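Hydroxyethylthiazole kinase (Pyrococcus horikoshii, PDB 3HPD) probably catalyses the magnesium-dependent, ATP-driven phosphorylation of the hydroxyl group of 4-methyl-5-beta-hydroxyethylthiazole in thiamine biosynthesis. Local coordinates at residues K2-A7 against N252-Y257; G194-A199 against V219-A224; N32-L37 against T201-A206. All coordinates share one frame; numbering follows the deposited sequence.

Interaction 1 (K2-A7 against N252-Y257)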
# COMPACT_ATOMS: atom_id res chain seq x y z
N LYS A 2 -13.70 3.88 32.23
CA LYS A 2 -12.98 2.70 32.73
C LYS A 2 -12.86 1.46 31.83
O LYS A 2 -11.78 0.87 31.74
CB LYS A 2 -13.57 2.31 34.09
CG LYS A 2 -12.95 1.07 34.74
CD LYS A 2 -13.59 0.80 36.10
CE LYS A 2 -13.18 1.85 37.12
NZ LYS A 2 -14.15 1.96 38.25
N PHE A 3 -13.95 1.04 31.19
CA PHE A 3 -13.88 -0.16 30.35
C PHE A 3 -12.99 0.03 29.13
O PHE A 3 -12.55 -0.94 28.52
CB PHE A 3 -15.29 -0.62 29.92
CG PHE A 3 -15.98 0.31 28.95
CD1 PHE A 3 -15.57 0.40 27.62
CD2 PHE A 3 -17.08 1.06 29.36
CE1 PHE A 3 -16.23 1.23 26.72
CE2 PHE A 3 -17.75 1.89 28.46
CZ PHE A 3 -17.33 1.97 27.14
N ILE A 4 -12.71 1.29 28.78
CA ILE A 4 -11.86 1.59 27.64
C ILE A 4 -10.40 1.34 28.00
O ILE A 4 -9.66 0.73 27.24
CB ILE A 4 -12.01 3.07 27.20
CG1 ILE A 4 -13.46 3.35 26.80
CG2 ILE A 4 -11.07 3.36 26.03
CD1 ILE A 4 -13.73 4.79 26.42
N ILE A 5 -10.01 1.83 29.17
CA ILE A 5 -8.64 1.64 29.66
C ILE A 5 -8.37 0.15 29.83
O ILE A 5 -7.31 -0.35 29.46
CB ILE A 5 -8.43 2.36 31.01
CG1 ILE A 5 -8.41 3.88 30.79
CG2 ILE A 5 -7.15 1.88 31.68
CD1 ILE A 5 -8.35 4.70 32.07
N GLU A 6 -9.35 -0.56 30.38
CA GLU A 6 -9.20 -1.99 30.59
C GLU A 6 -9.17 -2.78 29.28
O GLU A 6 -8.44 -3.76 29.16
CB GLU A 6 -10.31 -2.51 31.50
CG GLU A 6 -10.18 -2.01 32.93
CD GLU A 6 -8.80 -2.28 33.52
OE1 GLU A 6 -8.37 -3.45 33.52
OE2 GLU A 6 -8.15 -1.32 33.98
N ALA A 7 -9.95 -2.34 28.30
CA ALA A 7 -9.98 -3.03 27.00
C ALA A 7 -8.62 -2.89 26.31
O ALA A 7 -8.09 -3.86 25.75
CB ALA A 7 -11.08 -2.44 26.12
N ASN A 252 -3.00 7.12 31.27
CA ASN A 252 -3.00 8.54 31.57
C ASN A 252 -3.55 9.38 30.42
O ASN A 252 -4.33 10.30 30.64
CB ASN A 252 -1.58 9.03 31.90
CG ASN A 252 -1.56 10.45 32.43
OD1 ASN A 252 -1.99 10.71 33.55
ND2 ASN A 252 -1.09 11.38 31.61
N VAL A 253 -3.15 9.05 29.20
CA VAL A 253 -3.63 9.79 28.03
C VAL A 253 -5.13 9.63 27.87
O VAL A 253 -5.84 10.60 27.59
CB VAL A 253 -2.91 9.32 26.74
CG1 VAL A 253 -3.39 10.14 25.55
CG2 VAL A 253 -1.41 9.48 26.91
N ILE A 254 -5.63 8.42 28.05
CA ILE A 254 -7.07 8.17 27.93
C ILE A 254 -7.81 8.95 29.01
O ILE A 254 -8.83 9.58 28.75
CB ILE A 254 -7.38 6.67 28.06
CG1 ILE A 254 -6.83 5.92 26.85
CG2 ILE A 254 -8.89 6.45 28.18
CD1 ILE A 254 -6.99 4.41 26.91
N ARG A 255 -7.28 8.90 30.23
CA ARG A 255 -7.89 9.60 31.36
C ARG A 255 -8.00 11.10 31.12
O ARG A 255 -9.01 11.72 31.45
CB ARG A 255 -7.08 9.34 32.63
CG ARG A 255 -7.34 10.31 33.77
CD ARG A 255 -6.66 9.82 35.03
NE ARG A 255 -7.10 8.46 35.34
CZ ARG A 255 -6.28 7.42 35.43
NH1 ARG A 255 -4.98 7.56 35.26
NH2 ARG A 255 -6.79 6.22 35.69
N THR A 256 -6.94 11.68 30.55
CA THR A 256 -6.90 13.11 30.30
C THR A 256 -7.51 13.60 28.98
O THR A 256 -7.92 14.76 28.89
CB THR A 256 -5.44 13.63 30.38
OG1 THR A 256 -4.61 12.84 29.52
CG2 THR A 256 -4.92 13.52 31.80
N TYR A 257 -7.60 12.73 27.97
CA TYR A 257 -8.15 13.13 26.68
C TYR A 257 -9.51 12.58 26.27
O TYR A 257 -10.19 13.16 25.43
CB TYR A 257 -7.17 12.80 25.54
CG TYR A 257 -6.05 13.80 25.35
CD1 TYR A 257 -4.93 13.80 26.18
CD2 TYR A 257 -6.12 14.75 24.33
CE1 TYR A 257 -3.90 14.71 25.99
CE2 TYR A 257 -5.08 15.67 24.14
CZ TYR A 257 -3.98 15.64 24.97
OH TYR A 257 -2.95 16.54 24.77
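I5 and I254 meet through matching conformations: in both, CG1 stands anti to the carbonyl carbon (chi1 -72° in I5, -68° in I254), which leaves CG2 anti to the backbone N. They are carried on the helical segments 2-7 and 252-257, whose axes run nearly antiparallel at 157° with a closest approach of 10.1 Å. The side chains slide past each other in opposite directions, and different branches touch. The methylene CG1 of I5 lies 3.7 Å from the methyl CG2 of I254 and 4.0 Å from CB of I254, so the branch point as well as the methyl takes part. The backbones come nearest at this same pair, with 6.9 Å between the CA atoms of I5 and I254.

Two looser touches flank it. I4 points toward helix 251-257, and its CG2 stays 4.3 Å from CD1 of I254; this I4 side chain also packs on S216 and V219 of helix 210-231. On the outer flank, I5 CD1 sits 4.2 Å from NH2 of R255, obliquely to the guanidinium group. That is packing against the end of an exposed side chain whose charge is met by a salt bridge from NH2 to E251.

The links among the isoleucines are apolar, the R255 touch sets a methyl against a charged group, and the buried surface, 190 Å² summed over both segments, is modest. Within the second helix, T256 OG1 folds back on N252 O at 2.8 Å; this carbonyl also accepts from T256 N, the two donors arriving from opposite faces of its plane. The first helix of the chain thus lies beside its last, 245 residues on, against helix 210-231, as a partly buried antiparallel helix pair at the periphery of a ribokinase-like alpha/beta fold.

Interaction 2 (G194-A199 against V219-A224). With PO4 (phosphate ion), chain B.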
# COMPACT_ATOMS: atom_id res chain seq x y z
N GLY A 194 -11.36 5.50 8.52
CA GLY A 194 -12.49 4.78 9.07
C GLY A 194 -12.16 3.29 9.01
O GLY A 194 -12.57 2.51 9.88
N CYS A 195 -11.41 2.91 7.99
CA CYS A 195 -11.02 1.51 7.81
C CYS A 195 -10.02 1.13 8.90
O CYS A 195 -9.98 -0.03 9.33
CB CYS A 195 -10.41 1.31 6.42
SG CYS A 195 -11.56 1.68 5.05
N MET A 196 -9.22 2.09 9.33
CA MET A 196 -8.26 1.83 10.41
C MET A 196 -9.06 1.52 11.66
O MET A 196 -8.73 0.61 12.42
CB MET A 196 -7.38 3.05 10.67
CG MET A 196 -6.38 3.36 9.56
SD MET A 196 -5.44 4.85 9.97
CE MET A 196 -4.10 4.74 8.80
N VAL A 197 -10.13 2.29 11.88
CA VAL A 197 -10.97 2.09 13.06
C VAL A 197 -11.64 0.72 13.02
O VAL A 197 -11.76 0.06 14.06
CB VAL A 197 -12.06 3.19 13.16
CG1 VAL A 197 -13.01 2.87 14.30
CG2 VAL A 197 -11.40 4.54 13.39
N ALA A 198 -12.07 0.28 11.84
CA ALA A 198 -12.70 -1.03 11.72
C ALA A 198 -11.69 -2.12 12.07
O ALA A 198 -12.01 -3.08 12.77
CB ALA A 198 -13.21 -1.24 10.30
N ALA A 199 -10.45 -1.96 11.60
CA ALA A 199 -9.40 -2.93 11.89
C ALA A 199 -9.08 -2.97 13.38
O ALA A 199 -8.92 -4.05 13.96
CB ALA A 199 -8.14 -2.60 11.09
N VAL A 219 -12.68 5.82 20.64
CA VAL A 219 -12.06 6.74 21.59
C VAL A 219 -10.54 6.70 21.43
O VAL A 219 -9.88 7.73 21.34
CB VAL A 219 -12.44 6.38 23.04
CG1 VAL A 219 -11.54 7.12 24.02
CG2 VAL A 219 -13.90 6.72 23.29
N THR A 220 -9.99 5.49 21.39
CA THR A 220 -8.55 5.33 21.24
C THR A 220 -8.03 5.97 19.96
O THR A 220 -7.05 6.71 19.99
CB THR A 220 -8.17 3.83 21.25
OG1 THR A 220 -8.50 3.27 22.53
CG2 THR A 220 -6.68 3.66 21.01
N PHE A 221 -8.69 5.70 18.84
CA PHE A 221 -8.25 6.26 17.57
C PHE A 221 -8.48 7.77 17.52
O PHE A 221 -7.67 8.52 16.96
CB PHE A 221 -8.98 5.60 16.40
CG PHE A 221 -8.46 6.00 15.05
CD1 PHE A 221 -7.25 5.50 14.59
CD2 PHE A 221 -9.16 6.90 14.26
CE1 PHE A 221 -6.74 5.89 13.35
CE2 PHE A 221 -8.67 7.29 13.02
CZ PHE A 221 -7.45 6.79 12.56
N GLY A 222 -9.60 8.21 18.09
CA GLY A 222 -9.92 9.63 18.10
C GLY A 222 -8.88 10.42 18.87
O GLY A 222 -8.49 11.52 18.47
N ILE A 223 -8.43 9.86 19.99
CA ILE A 223 -7.42 10.50 20.81
C ILE A 223 -6.08 10.50 20.07
O ILE A 223 -5.34 11.49 20.11
CB ILE A 223 -7.24 9.77 22.17
CG1 ILE A 223 -8.52 9.91 23.00
CG2 ILE A 223 -6.03 10.35 22.92
CD1 ILE A 223 -8.47 9.20 24.35
N ALA A 224 -5.78 9.40 19.39
CA ALA A 224 -4.53 9.31 18.64
C ALA A 224 -4.51 10.41 17.58
O ALA A 224 -3.47 11.00 17.30
CB ALA A 224 -4.40 7.93 17.98
P PO4 B . -14.67 7.67 7.03
O1 PO4 B . -15.91 6.88 6.94
O2 PO4 B . -13.41 6.70 6.74
O3 PO4 B . -14.42 8.09 8.56
O4 PO4 B . -14.52 8.88 6.17
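Helix 193-205 begins in the glycine-rich G192-T193-G194-C195 turn, whose position is consistent with the anion hole of ribokinase-like kinases, and this contact packs its first turns against helix 210-231. A phosphate ion, probably from the crystallisation liquor, sits at the helix start: G194 N reaches its O2 in a weak bond of 3.0 Å, bent to 126° at the hydrogen. A CB on residue 194 would clash with that oxygen. The side chain of V197 lies about 4 Å from that of K118, a predicted ATP-binding residue.

One ring carries the helix contact. F221 has CG anti to its own backbone N (chi1 -173°), which extends the ring to M196 and V197. V197 CG2 comes obliquely to the ring, 3.4 Å from CD2 and 3.7 Å from CG of F221, a tight fit. Diagonally across the ring, M196 SD lies 3.8 Å from CE1 of F221, and 4.8 Å from the ring centroid at 70° off its normal, a Met-aromatic contact of oblique geometry. M196 CB adds a 4.0 Å touch to the same CE1. Replacing F221 by an alanine would probably open a gap between the helices, leaving the M196 sulfur without its aromatic partner and V197 CG2 without the ring it packs on.

All three side chains are buried and meet without hydrogen bonds or charges, so the contact probably rests on shape, dispersion and the sulfur-aromatic touch.

Interaction 3 (N32-L37 against T201-A206)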
# COMPACT_ATOMS: atom_id res chain seq x y z
N ASN A 32 -0.38 -1.90 9.92
CA ASN A 32 0.49 -1.14 10.81
C ASN A 32 -0.28 -0.49 11.95
O ASN A 32 0.27 -0.27 13.02
CB ASN A 32 1.28 -0.09 10.02
CG ASN A 32 2.50 -0.69 9.35
OD1 ASN A 32 3.14 -1.58 9.90
ND2 ASN A 32 2.83 -0.19 8.16
N ALA A 33 -1.55 -0.17 11.72
CA ALA A 33 -2.36 0.42 12.77
C ALA A 33 -2.55 -0.64 13.86
O ALA A 33 -2.44 -0.36 15.05
CB ALA A 33 -3.71 0.88 12.22
N LEU A 34 -2.84 -1.87 13.43
CA LEU A 34 -3.02 -2.97 14.38
C LEU A 34 -1.74 -3.26 15.15
O LEU A 34 -1.77 -3.46 16.36
CB LEU A 34 -3.50 -4.23 13.65
CG LEU A 34 -5.01 -4.28 13.37
CD1 LEU A 34 -5.33 -5.32 12.32
CD2 LEU A 34 -5.74 -4.58 14.68
N LEU A 35 -0.60 -3.28 14.45
CA LEU A 35 0.67 -3.55 15.13
C LEU A 35 1.00 -2.46 16.15
O LEU A 35 1.48 -2.75 17.25
CB LEU A 35 1.81 -3.67 14.11
CG LEU A 35 1.85 -4.94 13.26
CD1 LEU A 35 2.93 -4.80 12.20
CD2 LEU A 35 2.11 -6.16 14.14
N ALA A 36 0.75 -1.20 15.79
CA ALA A 36 1.04 -0.09 16.70
C ALA A 36 0.19 -0.20 17.96
O ALA A 36 0.68 0.07 19.07
CB ALA A 36 0.78 1.24 16.00
N LEU A 37 -1.07 -0.58 17.81
CA LEU A 37 -1.98 -0.71 18.95
C LEU A 37 -1.54 -1.83 19.90
O LEU A 37 -1.72 -1.73 21.11
CB LEU A 37 -3.41 -0.99 18.48
CG LEU A 37 -4.45 -1.12 19.60
CD1 LEU A 37 -4.77 0.26 20.15
CD2 LEU A 37 -5.71 -1.78 19.06
N THR A 201 -11.08 -2.13 15.76
CA THR A 201 -12.25 -2.68 16.42
C THR A 201 -12.12 -4.20 16.44
O THR A 201 -12.55 -4.86 17.39
CB THR A 201 -13.54 -2.28 15.69
OG1 THR A 201 -13.72 -0.86 15.78
CG2 THR A 201 -14.75 -2.98 16.30
N GLY A 202 -11.52 -4.75 15.39
CA GLY A 202 -11.33 -6.19 15.33
C GLY A 202 -10.49 -6.67 16.49
O GLY A 202 -10.73 -7.74 17.05
N ALA A 203 -9.48 -5.88 16.87
CA ALA A 203 -8.62 -6.23 17.99
C ALA A 203 -9.39 -6.13 19.31
O ALA A 203 -9.30 -7.02 20.16
CB ALA A 203 -7.40 -5.33 18.03
N PHE A 204 -10.15 -5.05 19.48
CA PHE A 204 -10.92 -4.86 20.70
C PHE A 204 -12.03 -5.89 20.88
O PHE A 204 -12.27 -6.36 21.99
CB PHE A 204 -11.52 -3.45 20.73
CG PHE A 204 -10.54 -2.38 21.13
CD1 PHE A 204 -10.18 -2.21 22.46
CD2 PHE A 204 -9.96 -1.56 20.16
CE1 PHE A 204 -9.26 -1.23 22.83
CE2 PHE A 204 -9.04 -0.58 20.52
CZ PHE A 204 -8.69 -0.41 21.86
N VAL A 205 -12.71 -6.24 19.79
CA VAL A 205 -13.81 -7.19 19.89
C VAL A 205 -13.33 -8.60 20.22
O VAL A 205 -14.10 -9.46 20.64
CB VAL A 205 -14.67 -7.19 18.59
CG1 VAL A 205 -14.03 -8.04 17.51
CG2 VAL A 205 -16.08 -7.66 18.91
N ALA A 206 -12.03 -8.84 20.05
CA ALA A 206 -11.46 -10.14 20.36
C ALA A 206 -11.31 -10.29 21.88
O ALA A 206 -11.22 -11.41 22.39
CB ALA A 206 -10.09 -10.29 19.69
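L34 and L37, one turn apart on helix 27-37, approach A203 with different torsions. L34 has its CG beside the backbone N (chi1 -82°), and its CD2 methyl closes to 3.8 Å from the CB of A203; its side chain also lies about 5 Å from that of M43, predicted to bind substrate. L37 instead sets CG anti to the backbone N (chi1 -179°), aiming the chain at helix 193-205; its CD2 lies 4.1 Å from A203 CB and 3.8 Å from CE2 of F204. A203 is thus covered by a methyl from each leucine, and its small side chain suits a CA separation of 7.4 Å between L34 and A203.

The contact joins two helices of the ribokinase-like alpha/beta core, segments 32-37 and 201-205 running at 43° to each other; L34 and A203 also both rest on V18 of strand 17-21. F204 CG, like that of L34, lies beside the backbone N, and the end of the ring comes near L37, whose CD2 meets it obliquely. The same ring packs on A7 and V11 of helix 2-14 and on T220.

N32 OD1 accepts a hydrogen bond from T191 N of a neighbouring subunit.

Interactions 2 and 3 are buried core contacts sharing helix 193-205: its first turns meet helix 210-231, its later turns helix 27-37. They adjoin through A199 and L34, and through T220, which packs on F204 and L37. Interaction 1 is peripheral, its centre 19 Å from that of the chain against 7 and 9 Å for the others, yet it reaches both: I4 touches V219, I254 touches I223, and A7 packs on F204. All three are mainly apolar; interaction 1 alone brings a charged side chain, R255, into the touching set. Interaction 2 adds a sulfur-aromatic contact near the helix start; in interaction 3 leucines pack on alanine and phenylalanine near the subunit interface.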